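Local structure of 6-phospho-alpha-glucosidase (Merdibacter massiliensis, 6VC6) at residues E235-D238 with Q239-D243; D280-R283 with A284-V287; Q172-N175 with I176-V180; L259-T262 with Y263-Y266; P270-K273 with F274-N278. The protein hydrolyses 6-phospho-alpha-glucosides, probably by the NAD- and manganese-dependent redox mechanism of family 4 glycoside hydrolases. One frame throughout, in Å; residues are numbered along the deposited sequence.

Contact 1: E235-D238 with Q239-D243. With G6P (6-O-phosphono-alpha-D-glucopyranose), chain F.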
# COMPACT_ATOMS: atom_id res chain seq x y z
N GLU A 235 -4.21 -17.36 -11.53
CA GLU A 235 -3.36 -18.16 -12.40
C GLU A 235 -1.93 -17.64 -12.43
O GLU A 235 -0.99 -18.41 -12.68
CB GLU A 235 -3.94 -18.22 -13.81
CG GLU A 235 -5.11 -19.18 -13.97
CD GLU A 235 -6.35 -18.73 -13.22
OE1 GLU A 235 -6.66 -17.51 -13.26
OE2 GLU A 235 -7.02 -19.58 -12.60
N GLN A 236 -1.73 -16.34 -12.19
CA GLN A 236 -0.45 -15.66 -12.24
C GLN A 236 0.17 -15.43 -10.86
O GLN A 236 1.25 -14.85 -10.77
CB GLN A 236 -0.58 -14.32 -12.96
CG GLN A 236 -0.91 -14.44 -14.44
CD GLN A 236 -2.17 -13.69 -14.82
OE1 GLN A 236 -2.91 -13.23 -13.95
NE2 GLN A 236 -2.42 -13.55 -16.11
N ARG A 237 -0.54 -15.77 -9.79
CA ARG A 237 -0.10 -15.44 -8.44
C ARG A 237 0.79 -16.54 -7.88
O ARG A 237 0.63 -17.72 -8.18
CB ARG A 237 -1.30 -15.23 -7.52
CG ARG A 237 -2.27 -14.17 -8.01
CD ARG A 237 -1.57 -12.85 -8.27
NE ARG A 237 -1.20 -12.18 -7.02
CZ ARG A 237 -2.05 -11.51 -6.25
NH1 ARG A 237 -3.33 -11.41 -6.60
NH2 ARG A 237 -1.62 -10.93 -5.14
N ASP A 238 1.74 -16.12 -7.04
CA ASP A 238 2.61 -17.07 -6.35
C ASP A 238 1.80 -17.88 -5.34
O ASP A 238 0.70 -17.50 -4.93
CB ASP A 238 3.76 -16.34 -5.67
CG ASP A 238 4.80 -15.83 -6.65
OD1 ASP A 238 5.01 -16.50 -7.69
OD2 ASP A 238 5.40 -14.77 -6.39
N GLN A 239 2.38 -19.01 -4.92
CA GLN A 239 1.67 -19.92 -4.04
C GLN A 239 1.33 -19.27 -2.70
O GLN A 239 0.27 -19.54 -2.13
CB GLN A 239 2.50 -21.19 -3.81
CG GLN A 239 1.82 -22.23 -2.94
CD GLN A 239 0.50 -22.71 -3.53
OE1 GLN A 239 0.39 -22.95 -4.73
NE2 GLN A 239 -0.51 -22.84 -2.67
N SER A 240 2.21 -18.40 -2.20
CA SER A 240 1.95 -17.74 -0.92
C SER A 240 0.71 -16.86 -0.99
O SER A 240 -0.01 -16.72 0.01
CB SER A 240 3.17 -16.93 -0.49
OG SER A 240 3.43 -15.88 -1.41
N TRP A 241 0.44 -16.25 -2.14
CA TRP A 241 -0.75 -15.41 -2.27
C TRP A 241 -2.01 -16.25 -2.38
O TRP A 241 -3.07 -15.86 -1.88
CB TRP A 241 -0.61 -14.49 -3.49
CG TRP A 241 -0.02 -13.15 -3.16
CD1 TRP A 241 1.11 -12.61 -3.69
CD2 TRP A 241 -0.53 -12.19 -2.23
NE1 TRP A 241 1.34 -11.37 -3.15
CE2 TRP A 241 0.35 -11.09 -2.25
CE3 TRP A 241 -1.64 -12.15 -1.38
CZ2 TRP A 241 0.15 -9.96 -1.45
CZ3 TRP A 241 -1.83 -11.03 -0.59
CH2 TRP A 241 -0.94 -9.95 -0.63
N LEU A 242 -1.92 -17.42 -3.02
CA LEU A 242 -3.07 -18.31 -3.10
C LEU A 242 -3.44 -18.84 -1.72
O LEU A 242 -4.63 -19.01 -1.41
CB LEU A 242 -2.78 -19.47 -4.05
CG LEU A 242 -2.43 -19.08 -5.49
CD1 LEU A 242 -2.00 -20.30 -6.29
CD2 LEU A 242 -3.61 -18.39 -6.16
N ASP A 243 -2.44 -19.10 -0.87
CA ASP A 243 -2.72 -19.54 0.49
C ASP A 243 -3.33 -18.42 1.32
O ASP A 243 -4.22 -18.65 2.14
CB ASP A 243 -1.45 -20.07 1.15
CG ASP A 243 -0.73 -21.09 0.30
OD1 ASP A 243 0.52 -21.13 0.34
OD2 ASP A 243 -1.41 -21.86 -0.41
C1 G6P F . -0.84 -6.34 -0.96
C2 G6P F . -0.85 -4.94 -0.34
C3 G6P F . 0.44 -4.16 -0.53
C4 G6P F . 1.61 -5.09 -0.33
C5 G6P F . 1.60 -6.08 -1.48
C6 G6P F . 2.70 -7.12 -1.27
O1 G6P F . -1.94 -6.46 -1.88
O2 G6P F . -1.94 -4.19 -0.89
O3 G6P F . 0.52 -3.07 0.40
O4 G6P F . 2.83 -4.34 -0.34
O5 G6P F . 0.37 -6.80 -1.61
O6 G6P F . 3.08 -7.65 -2.53
P G6P F . 4.42 -8.53 -2.68
O1P G6P F . 5.50 -7.49 -2.83
O2P G6P F . 4.49 -9.32 -1.39
O3P G6P F . 4.16 -9.38 -3.90

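Contact 2: D280-R283 with A284-V287. With G6P (6-O-phosphono-alpha-D-glucopyranose), chain F.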
# COMPACT_ATOMS: atom_id res chain seq x y z
N ASP A 280 14.01 -19.05 6.41
CA ASP A 280 15.23 -18.89 5.63
C ASP A 280 14.97 -18.54 4.17
O ASP A 280 15.90 -18.11 3.48
CB ASP A 280 16.08 -20.16 5.71
CG ASP A 280 16.75 -20.32 7.06
OD1 ASP A 280 17.46 -19.38 7.49
OD2 ASP A 280 16.57 -21.38 7.70
N TYR A 281 13.75 -18.72 3.68
CA TYR A 281 13.35 -18.29 2.33
C TYR A 281 12.01 -17.58 2.47
O TYR A 281 10.97 -18.22 2.58
CB TYR A 281 13.27 -19.46 1.36
CG TYR A 281 13.09 -19.04 -0.08
CD1 TYR A 281 14.17 -18.58 -0.83
CD2 TYR A 281 11.84 -19.09 -0.69
CE1 TYR A 281 14.01 -18.19 -2.15
CE2 TYR A 281 11.67 -18.70 -2.00
CZ TYR A 281 12.76 -18.25 -2.73
OH TYR A 281 12.59 -17.87 -4.04
N THR A 282 12.04 -16.25 2.46
CA THR A 282 10.88 -15.44 2.79
C THR A 282 10.26 -14.84 1.53
O THR A 282 10.71 -15.07 0.40
CB THR A 282 11.27 -14.34 3.78
OG1 THR A 282 12.21 -13.46 3.17
CG2 THR A 282 11.88 -14.95 5.03
N ARG A 283 9.19 -14.06 1.73
CA ARG A 283 8.47 -13.46 0.61
C ARG A 283 9.36 -12.48 -0.15
O ARG A 283 9.25 -12.37 -1.38
CB ARG A 283 7.21 -12.76 1.12
CG ARG A 283 6.44 -11.99 0.06
CD ARG A 283 6.00 -12.89 -1.09
NE ARG A 283 5.36 -12.12 -2.16
CZ ARG A 283 5.07 -12.61 -3.36
NH1 ARG A 283 5.36 -13.87 -3.65
NH2 ARG A 283 4.49 -11.84 -4.27
N ALA A 284 10.24 -11.77 0.55
CA ALA A 284 11.18 -10.88 -0.13
C ALA A 284 12.07 -11.66 -1.08
O ALA A 284 12.42 -11.17 -2.16
CB ALA A 284 12.02 -10.11 0.89
N ASP A 285 12.46 -12.88 -0.69
CA ASP A 285 13.22 -13.73 -1.60
C ASP A 285 12.36 -14.20 -2.77
O ASP A 285 12.86 -14.34 -3.89
CB ASP A 285 13.79 -14.93 -0.83
CG ASP A 285 14.74 -14.51 0.28
OD1 ASP A 285 15.71 -13.78 -0.01
OD2 ASP A 285 14.51 -14.92 1.44
N GLU A 286 11.07 -14.46 -2.52
CA GLU A 286 10.16 -14.83 -3.60
C GLU A 286 10.04 -13.70 -4.62
O GLU A 286 10.01 -13.95 -5.83
CB GLU A 286 8.79 -15.19 -3.04
CG GLU A 286 8.77 -16.27 -1.99
CD GLU A 286 7.41 -16.42 -1.35
OE1 GLU A 286 7.34 -16.80 -0.16
OE2 GLU A 286 6.40 -16.17 -2.04
N VAL A 287 9.95 -12.46 -4.14
CA VAL A 287 9.86 -11.32 -5.04
C VAL A 287 11.17 -11.14 -5.80
O VAL A 287 11.17 -10.88 -7.01
CB VAL A 287 9.49 -10.05 -4.27
CG1 VAL A 287 9.56 -8.83 -5.18
CG2 VAL A 287 8.10 -10.19 -3.66
C1 G6P F . -0.84 -6.34 -0.96
C2 G6P F . -0.85 -4.94 -0.34
C3 G6P F . 0.44 -4.16 -0.53
C4 G6P F . 1.61 -5.09 -0.33
C5 G6P F . 1.60 -6.08 -1.48
C6 G6P F . 2.70 -7.12 -1.27
O1 G6P F . -1.94 -6.46 -1.88
O2 G6P F . -1.94 -4.19 -0.89
O3 G6P F . 0.52 -3.07 0.40
O4 G6P F . 2.83 -4.34 -0.34
O5 G6P F . 0.37 -6.80 -1.61
O6 G6P F . 3.08 -7.65 -2.53
P G6P F . 4.42 -8.53 -2.68
O1P G6P F . 5.50 -7.49 -2.83
O2P G6P F . 4.49 -9.32 -1.39
O3P G6P F . 4.16 -9.38 -3.90

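Contact 3: Q172-N175 with I176-V180. With G6P (6-O-phosphono-alpha-D-glucopyranose), chain F.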
# COMPACT_ATOMS: atom_id res chain seq x y z
N GLN A 172 -5.49 -3.31 -1.74
CA GLN A 172 -6.04 -4.54 -1.18
C GLN A 172 -7.56 -4.54 -1.14
O GLN A 172 -8.17 -5.55 -1.53
CB GLN A 172 -5.42 -4.81 0.19
CG GLN A 172 -6.15 -5.86 1.01
CD GLN A 172 -5.84 -7.28 0.57
OE1 GLN A 172 -6.45 -8.23 1.03
NE2 GLN A 172 -4.86 -7.42 -0.32
N PRO A 173 -8.24 -3.47 -0.69
CA PRO A 173 -9.71 -3.51 -0.71
C PRO A 173 -10.30 -3.72 -2.10
O PRO A 173 -11.30 -4.44 -2.23
CB PRO A 173 -10.10 -2.14 -0.13
CG PRO A 173 -8.96 -1.77 0.73
CD PRO A 173 -7.74 -2.27 0.01
N GLU A 174 -9.71 -3.12 -3.14
CA GLU A 174 -10.22 -3.34 -4.49
C GLU A 174 -9.92 -4.76 -4.96
O GLU A 174 -10.75 -5.38 -5.64
CB GLU A 174 -9.64 -2.32 -5.46
CG GLU A 174 -10.03 -2.58 -6.91
CD GLU A 174 -9.46 -1.56 -7.88
OE1 GLU A 174 -9.96 -0.42 -7.91
OE2 GLU A 174 -8.51 -1.91 -8.61
N ASN A 175 -8.75 -5.29 -4.62
CA ASN A 175 -8.40 -6.64 -5.04
C ASN A 175 -9.35 -7.67 -4.43
O ASN A 175 -9.61 -8.71 -5.05
CB ASN A 175 -6.95 -6.96 -4.65
CG ASN A 175 -5.95 -6.37 -5.63
OD1 ASN A 175 -6.28 -6.11 -6.79
ND2 ASN A 175 -4.73 -6.15 -5.16
N ILE A 176 -9.87 -7.40 -3.24
CA ILE A 176 -10.87 -8.29 -2.65
C ILE A 176 -12.18 -8.19 -3.43
O ILE A 176 -12.85 -9.20 -3.67
CB ILE A 176 -11.06 -7.96 -1.16
CG1 ILE A 176 -9.86 -8.45 -0.36
CG2 ILE A 176 -12.35 -8.57 -0.63
CD1 ILE A 176 -9.72 -7.78 0.99
N MSE A 177 -12.56 -6.98 -3.83
CA MSE A 177 -13.75 -6.79 -4.65
C MSE A 177 -13.58 -7.48 -6.00
O MSE A 177 -14.53 -8.06 -6.53
CB MSE A 177 -14.03 -5.30 -4.86
CG MSE A 177 -14.52 -4.58 -3.61
SE MSE A 177 -16.24 -5.25 -2.95
CE MSE A 177 -15.59 -6.44 -1.55
N ARG A 178 -12.36 -7.42 -6.54
CA ARG A 178 -12.06 -8.14 -7.78
C ARG A 178 -12.18 -9.64 -7.57
O ARG A 178 -12.69 -10.36 -8.44
CB ARG A 178 -10.67 -7.77 -8.28
CG ARG A 178 -10.55 -6.37 -8.85
CD ARG A 178 -9.11 -6.04 -9.20
NE ARG A 178 -9.01 -4.78 -9.95
CZ ARG A 178 -9.05 -4.70 -11.28
NH1 ARG A 178 -9.20 -5.79 -12.01
NH2 ARG A 178 -8.95 -3.52 -11.87
N SER A 179 -11.70 -10.14 -6.43
CA SER A 179 -11.84 -11.56 -6.13
C SER A 179 -13.30 -11.95 -5.95
O SER A 179 -13.71 -13.04 -6.36
CB SER A 179 -11.03 -11.92 -4.88
OG SER A 179 -9.65 -11.73 -5.09
N VAL A 180 -14.09 -11.07 -5.34
CA VAL A 180 -15.52 -11.33 -5.18
C VAL A 180 -16.21 -11.38 -6.54
O VAL A 180 -17.11 -12.20 -6.77
CB VAL A 180 -16.15 -10.28 -4.25
CG1 VAL A 180 -17.66 -10.27 -4.40
CG2 VAL A 180 -15.75 -10.54 -2.81
C1 G6P F . -0.84 -6.34 -0.96
C2 G6P F . -0.85 -4.94 -0.34
C3 G6P F . 0.44 -4.16 -0.53
C4 G6P F . 1.61 -5.09 -0.33
C5 G6P F . 1.60 -6.08 -1.48
C6 G6P F . 2.70 -7.12 -1.27
O1 G6P F . -1.94 -6.46 -1.88
O2 G6P F . -1.94 -4.19 -0.89
O3 G6P F . 0.52 -3.07 0.40
O4 G6P F . 2.83 -4.34 -0.34
O5 G6P F . 0.37 -6.80 -1.61
O6 G6P F . 3.08 -7.65 -2.53
P G6P F . 4.42 -8.53 -2.68
O1P G6P F . 5.50 -7.49 -2.83
O2P G6P F . 4.49 -9.32 -1.39
O3P G6P F . 4.16 -9.38 -3.90
O HOH W 1 -7.67 -1.03 -10.95

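Contact 4: L259-T262 with Y263-Y266. With G6P (6-O-phosphono-alpha-D-glucopyranose), chain F.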
# COMPACT_ATOMS: atom_id res chain seq x y z
N LEU A 259 -16.86 -9.73 5.70
CA LEU A 259 -15.83 -10.21 4.78
C LEU A 259 -14.50 -9.56 5.12
O LEU A 259 -14.40 -8.33 5.08
CB LEU A 259 -16.23 -9.91 3.34
CG LEU A 259 -15.21 -10.24 2.24
CD1 LEU A 259 -15.09 -11.74 2.05
CD2 LEU A 259 -15.60 -9.56 0.94
N PRO A 260 -13.46 -10.33 5.45
CA PRO A 260 -12.24 -9.73 5.99
C PRO A 260 -11.21 -9.35 4.94
O PRO A 260 -11.05 -10.01 3.91
CB PRO A 260 -11.70 -10.84 6.89
CG PRO A 260 -12.10 -12.10 6.17
CD PRO A 260 -13.42 -11.80 5.48
N ASN A 261 -10.51 -8.25 5.21
CA ASN A 261 -9.25 -7.97 4.54
C ASN A 261 -8.30 -9.14 4.77
O ASN A 261 -8.19 -9.64 5.89
CB ASN A 261 -8.66 -6.66 5.08
CG ASN A 261 -7.46 -6.18 4.28
OD1 ASN A 261 -6.49 -6.91 4.07
ND2 ASN A 261 -7.53 -4.93 3.83
N THR A 262 -7.63 -9.58 3.71
CA THR A 262 -6.80 -10.78 3.82
C THR A 262 -5.66 -10.61 4.82
O THR A 262 -5.10 -11.61 5.28
CB THR A 262 -6.23 -11.18 2.46
OG1 THR A 262 -5.27 -10.21 2.02
CG2 THR A 262 -7.35 -11.30 1.43
N TYR A 263 -5.30 -9.37 5.16
CA TYR A 263 -4.28 -9.14 6.17
C TYR A 263 -4.78 -9.39 7.58
O TYR A 263 -3.97 -9.44 8.51
CB TYR A 263 -3.75 -7.71 6.05
CG TYR A 263 -2.71 -7.54 4.97
CD1 TYR A 263 -1.39 -7.92 5.18
CD2 TYR A 263 -3.06 -7.03 3.72
CE1 TYR A 263 -0.44 -7.77 4.18
CE2 TYR A 263 -2.11 -6.88 2.72
CZ TYR A 263 -0.81 -7.26 2.96
OH TYR A 263 0.14 -7.11 1.97
N ASP A 264 -6.10 -9.55 7.77
CA ASP A 264 -6.63 -9.89 9.08
C ASP A 264 -6.14 -11.24 9.58
O ASP A 264 -6.16 -11.49 10.79
CB ASP A 264 -8.16 -9.90 9.06
CG ASP A 264 -8.75 -8.55 8.70
OD1 ASP A 264 -7.98 -7.62 8.38
OD2 ASP A 264 -9.99 -8.42 8.73
N GLY A 265 -5.70 -12.12 8.67
CA GLY A 265 -5.28 -13.45 9.07
C GLY A 265 -4.09 -13.44 10.01
O GLY A 265 -3.98 -14.28 10.90
N TYR A 266 -3.17 -12.49 9.81
CA TYR A 266 -2.02 -12.38 10.69
C TYR A 266 -2.44 -12.05 12.12
O TYR A 266 -1.93 -12.64 13.08
CB TYR A 266 -1.04 -11.33 10.17
CG TYR A 266 -0.47 -11.62 8.80
CD1 TYR A 266 0.37 -12.70 8.59
CD2 TYR A 266 -0.77 -10.80 7.71
CE1 TYR A 266 0.90 -12.96 7.34
CE2 TYR A 266 -0.25 -11.06 6.46
CZ TYR A 266 0.59 -12.14 6.28
OH TYR A 266 1.11 -12.40 5.04
C1 G6P F . -0.84 -6.34 -0.96
C2 G6P F . -0.85 -4.94 -0.34
C3 G6P F . 0.44 -4.16 -0.53
C4 G6P F . 1.61 -5.09 -0.33
C5 G6P F . 1.60 -6.08 -1.48
C6 G6P F . 2.70 -7.12 -1.27
O1 G6P F . -1.94 -6.46 -1.88
O2 G6P F . -1.94 -4.19 -0.89
O3 G6P F . 0.52 -3.07 0.40
O4 G6P F . 2.83 -4.34 -0.34
O5 G6P F . 0.37 -6.80 -1.61
O6 G6P F . 3.08 -7.65 -2.53
P G6P F . 4.42 -8.53 -2.68
O1P G6P F . 5.50 -7.49 -2.83
O2P G6P F . 4.49 -9.32 -1.39
O3P G6P F . 4.16 -9.38 -3.90

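Contact 5: P270-K273 with F274-N278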
# COMPACT_ATOMS: atom_id res chain seq x y z
N PRO A 270 -2.07 -15.62 14.54
CA PRO A 270 -0.60 -15.47 14.51
C PRO A 270 0.13 -16.79 14.68
O PRO A 270 1.21 -16.96 14.10
CB PRO A 270 -0.32 -14.51 15.67
CG PRO A 270 -1.44 -14.74 16.62
CD PRO A 270 -2.65 -15.03 15.76
N ASP A 271 -0.42 -17.73 15.45
CA ASP A 271 0.22 -19.03 15.61
C ASP A 271 0.25 -19.80 14.29
O ASP A 271 1.30 -20.32 13.89
CB ASP A 271 -0.50 -19.84 16.69
CG ASP A 271 -0.27 -19.30 18.08
OD1 ASP A 271 0.63 -18.44 18.25
OD2 ASP A 271 -0.99 -19.73 19.01
N TYR A 272 -0.89 -19.86 13.61
CA TYR A 272 -0.96 -20.60 12.35
C TYR A 272 -0.10 -19.94 11.27
O TYR A 272 0.61 -20.62 10.54
CB TYR A 272 -2.41 -20.72 11.88
CG TYR A 272 -2.59 -21.49 10.59
CD1 TYR A 272 -2.52 -20.85 9.36
CD2 TYR A 272 -2.85 -22.85 10.61
CE1 TYR A 272 -2.68 -21.55 8.18
CE2 TYR A 272 -3.02 -23.56 9.43
CZ TYR A 272 -2.94 -22.90 8.22
OH TYR A 272 -3.10 -23.60 7.05
N LYS A 273 -0.17 -18.61 11.17
CA LYS A 273 0.59 -17.92 10.13
C LYS A 273 2.09 -18.06 10.35
O LYS A 273 2.84 -18.27 9.39
CB LYS A 273 0.18 -16.44 10.08
CG LYS A 273 -1.24 -16.20 9.59
CD LYS A 273 -1.37 -16.43 8.10
CE LYS A 273 -2.78 -16.14 7.62
NZ LYS A 273 -2.86 -16.02 6.14
N PHE A 274 2.54 -17.95 11.60
CA PHE A 274 3.96 -18.10 11.88
C PHE A 274 4.44 -19.52 11.61
O PHE A 274 5.55 -19.72 11.11
CB PHE A 274 4.26 -17.70 13.33
CG PHE A 274 5.64 -18.09 13.79
CD1 PHE A 274 6.73 -17.30 13.49
CD2 PHE A 274 5.84 -19.25 14.54
CE1 PHE A 274 8.00 -17.66 13.91
CE2 PHE A 274 7.10 -19.61 14.96
CZ PHE A 274 8.18 -18.81 14.65
N SER A 275 3.60 -20.51 11.93
CA SER A 275 3.97 -21.92 11.81
C SER A 275 4.24 -22.34 10.37
O SER A 275 4.92 -23.35 10.15
CB SER A 275 2.87 -22.80 12.40
OG SER A 275 1.68 -22.70 11.65
N HIS A 276 3.67 -21.63 9.40
CA HIS A 276 3.76 -22.01 8.00
C HIS A 276 4.64 -21.07 7.18
O HIS A 276 4.56 -21.05 5.95
CB HIS A 276 2.36 -22.10 7.38
CG HIS A 276 1.51 -23.17 7.99
ND1 HIS A 276 0.96 -23.06 9.25
CD2 HIS A 276 1.11 -24.37 7.51
CE1 HIS A 276 0.26 -24.14 9.52
NE2 HIS A 276 0.33 -24.95 8.48
N LEU A 277 5.49 -20.28 7.84
CA LEU A 277 6.39 -19.36 7.17
C LEU A 277 7.81 -19.89 7.25
O LEU A 277 8.30 -20.23 8.33
CB LEU A 277 6.31 -17.96 7.79
CG LEU A 277 5.07 -17.13 7.43
CD1 LEU A 277 5.07 -15.80 8.18
CD2 LEU A 277 4.98 -16.91 5.93
N ASN A 278 8.48 -19.96 6.10
CA ASN A 278 9.86 -20.42 6.05
C ASN A 278 10.78 -19.30 6.53
O ASN A 278 10.83 -18.24 5.90
CB ASN A 278 10.23 -20.83 4.63
CG ASN A 278 11.52 -21.64 4.57
OD1 ASN A 278 12.38 -21.53 5.44
ND2 ASN A 278 11.65 -22.46 3.54

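Contact 1: E235-D238 with Q239-D243
The backbone O of Asp-238 receives two amides from the first turn of helix 239-246: Leu-242 N at 3.2 Å, and Trp-241 N in a weak, bent bond. Asp-238 holds the N-cap position, yet its side chain makes no capping bond; its carboxylate turns outward to form a salt bridge with Arg-283. From this helix start Trp-241 reaches into the pocket of the phosphorylated sugar, backed by a cation-pi contact from Arg-237. Bent at both chi2 (-55°) and chi3 (-73°), the Arg-237 chain folds back so that its guanidinium lies over one indole face, with CZ 4.2 Å from the centroid of the Trp-241 five-membered ring. The two planes are 52° apart, so this is no flat stack: Arg-237 NH2 dips to 3.4 Å from Trp-241 CD2, while NH1 is held by a salt bridge to Asp-233. Tryptophan suits the place because its face can take the cation while its far edge meets the sugar, Trp-241 CZ2 coming within 3.2 Å of O5 of the ligand. With an alanine here, the guanidinium of Arg-237 would probably lose its aromatic seat, keeping just Asp-233 of the partners described, and a gap would open beside the sugar ring. Leu-242 packs more loosely, its CD2 4.1 Å from Arg-237 CB. Across the first turn, Gln-239 NE2 donates to Asp-243 OD2 at 2.6 Å, on the syn side but tilted from the carboxylate plane.

Contact 2: D280-R283 with A284-V287
Arg-283 and Glu-286 carry the ionic part of this start of helix 283-289. With CG opposite its backbone N and a bend at chi2 (58°), Arg-283 brings its guanidinium between Glu-286 and the phosphate of the bound sugar. Its NH1 donates to Glu-286 OE2 at 3.0 Å, almost in the guanidinium plane but on the anti side of a carboxylate turned nearly at right angles; the same NH1 pairs with Asp-238. The other edge serves the phosphate: Arg-283 NE reaches O2P at 3.0 Å and NH2 reaches O3P at 2.5 Å, both nearly straight. At the cap, Thr-282 N gives a straight bond (171°) to the anti lone pair of Asp-285 OD2 at 3.0 Å. This is half of a capping box, with Thr-282 as N-cap; its OG1 bonds instead to Glu-97, while Asp-285 OD1 forms a salt bridge with Arg-94. Two van der Waals contacts remain: Asp-285 CB makes a CH-pi contact over the Tyr-281 ring, 3.5 Å from CE1, and Val-287 CG2 lies over one guanidinium face, 3.7 Å from Arg-283 NE. Held by two carboxylates at NH1, Arg-283 probably turns little and offers the phosphate preset N-H donors.

Contact 3: Q172-N175 with I176-V180
Gln-172, which lines the sugar phosphate pocket, lays its amide beside Ile-176 one turn on. Its CG stands opposite the backbone N (chi1 165°) and the bend at chi2 carries OE1 to 3.3 Å from Ile-176 CD1, leaving NE2 turned to the ligand, 3.4 Å from its O1. OE1 also hydrogen-bonds to Thr-262 OG1, which probably helps set the turn of the amide. Farther back, Asn-175 O is gripped from opposite faces of its plane by Ser-179 N at 2.9 Å and Ser-179 OG at 3.0 Å, serine's short hydroxyl turning back to the carbonyl one turn earlier. Glu-174 and Arg-178 run side by side in an i to i+4 salt bridge: NE meets OE2 at 3.2 Å, in the guanidinium plane but from above the carboxylate. A water bridges Glu-174 OE2 and Arg-178 NH2, while NH1 bonds to Gln-232 and the guanidinium makes a cation-pi contact with Trp-188. A leucine in place of Arg-178 would probably leave the Glu-174 carboxylate without its mate, and Gln-232 and Trp-188 without theirs. In helix 172-184, Ile-176 and selenomethionine Met-177 pack on strands 201-209 and 259-260, and Ser-179 on Tyr-245 of helix 239-246.

Contact 4: L259-T262 with Y263-Y266
An Asx turn built on Asn-261 and Tyr-263 sets one wall of the sugar phosphate pocket, where strand 259-260 gives way to helix 264-268. Asn-261 OD1 accepts from Tyr-263 N at 2.9 Å, the N-H pointing almost straight (171°) at a lone pair in the carbonyl plane. Asparagine fits because its short amide can reach an amide two residues on: with CG opposite its own N (chi1 -170°), it runs alongside the tyrosine, pointing the same way. The same oxygen then lies at the edge of the Tyr-263 ring, 3.4 Å from CD2. Around this bond the main chain makes a type I beta turn from Asn-261 to Asp-264, closed by Asp-264 N to Asn-261 O at 2.8 Å. A weak, longer bond from Gly-265 N to Thr-262 O continues it. Thr-262 OG1 pairs with Gln-172, tying the turn to helix 172-184. Strand 259-260 pairs with strand 201-209, and His-200, a manganese ligand just before that strand, stacks on the ring of Tyr-263, whose side chain lies about 5 Å from the metal at the nearest atoms. Asp-264 folds back over the turn, OD2 resting 3.5 Å from Pro-260 CB, while its OD1 takes a weak bond from Gly-202 N. At the far end of the tyrosine, ligand C1 lies in the plane of the ring at its edge, 3.2 Å from Tyr-263 OH.

Contact 5: P270-K273 with F274-N278
Helix 270-275 ends here: Phe-274 N to Pro-270 O and Ser-275 N to Asp-271 O, both at 3.0 Å, are its last sound backbone bonds, and His-276 N makes just weak ones to Tyr-272 O and Lys-273 O. Proline suits the first turn, where no backbone N-H is needed within the helix. Side chains take over at the end. Tyr-272 O accepts Ser-275 OG at 2.6 Å and His-276 ND1 at 2.8 Å, the latter tilted a little from the imidazole plane. With CG opposite the carbonyl carbon and beside its own N (chi1 -64°), His-276 brings its ring back over the last turn, where it lies face to face with Tyr-272, centroids 4.1 Å apart and planes at 30°. The overlap is offset: His-276 CE1 sits over the phenol rim, 3.3 Å from Tyr-272 CE2. Tyr-272 also meets Phe-247, and Lys-273 makes cation-pi contacts with Phe-247 and Tyr-266. Leu-277 lays CG against Lys-273 O at 3.2 Å while packing on Leu-101 of helix 89-102. ND1 thus carries a proton in its bond, and the arrangement probably helps satisfy the Tyr-272 carbonyl and hold the imidazole on the phenol.

Along the chain the order is contact 3, 1, 4, 5, 2. Contact 3 lies on helix 172-184, in the N-terminal family 4 region with the parallel part of the large sheet; the other four fall in the C-terminal family 4 region. Contacts 1 to 4 all touch the bound sugar phosphate from different elements, so the pocket is assembled from both regions. Contacts 3 and 4 are closest, centres 12 Å apart, while contacts 1 and 2, centres 14 Å apart, are joined by the Asp-238 to Arg-283 salt bridge beside the phosphate. Contact 5, whose Leu-277 side chain stays about 11 Å from the ligand, follows helix 264-268 of contact 4 and leads by a loop to contact 2.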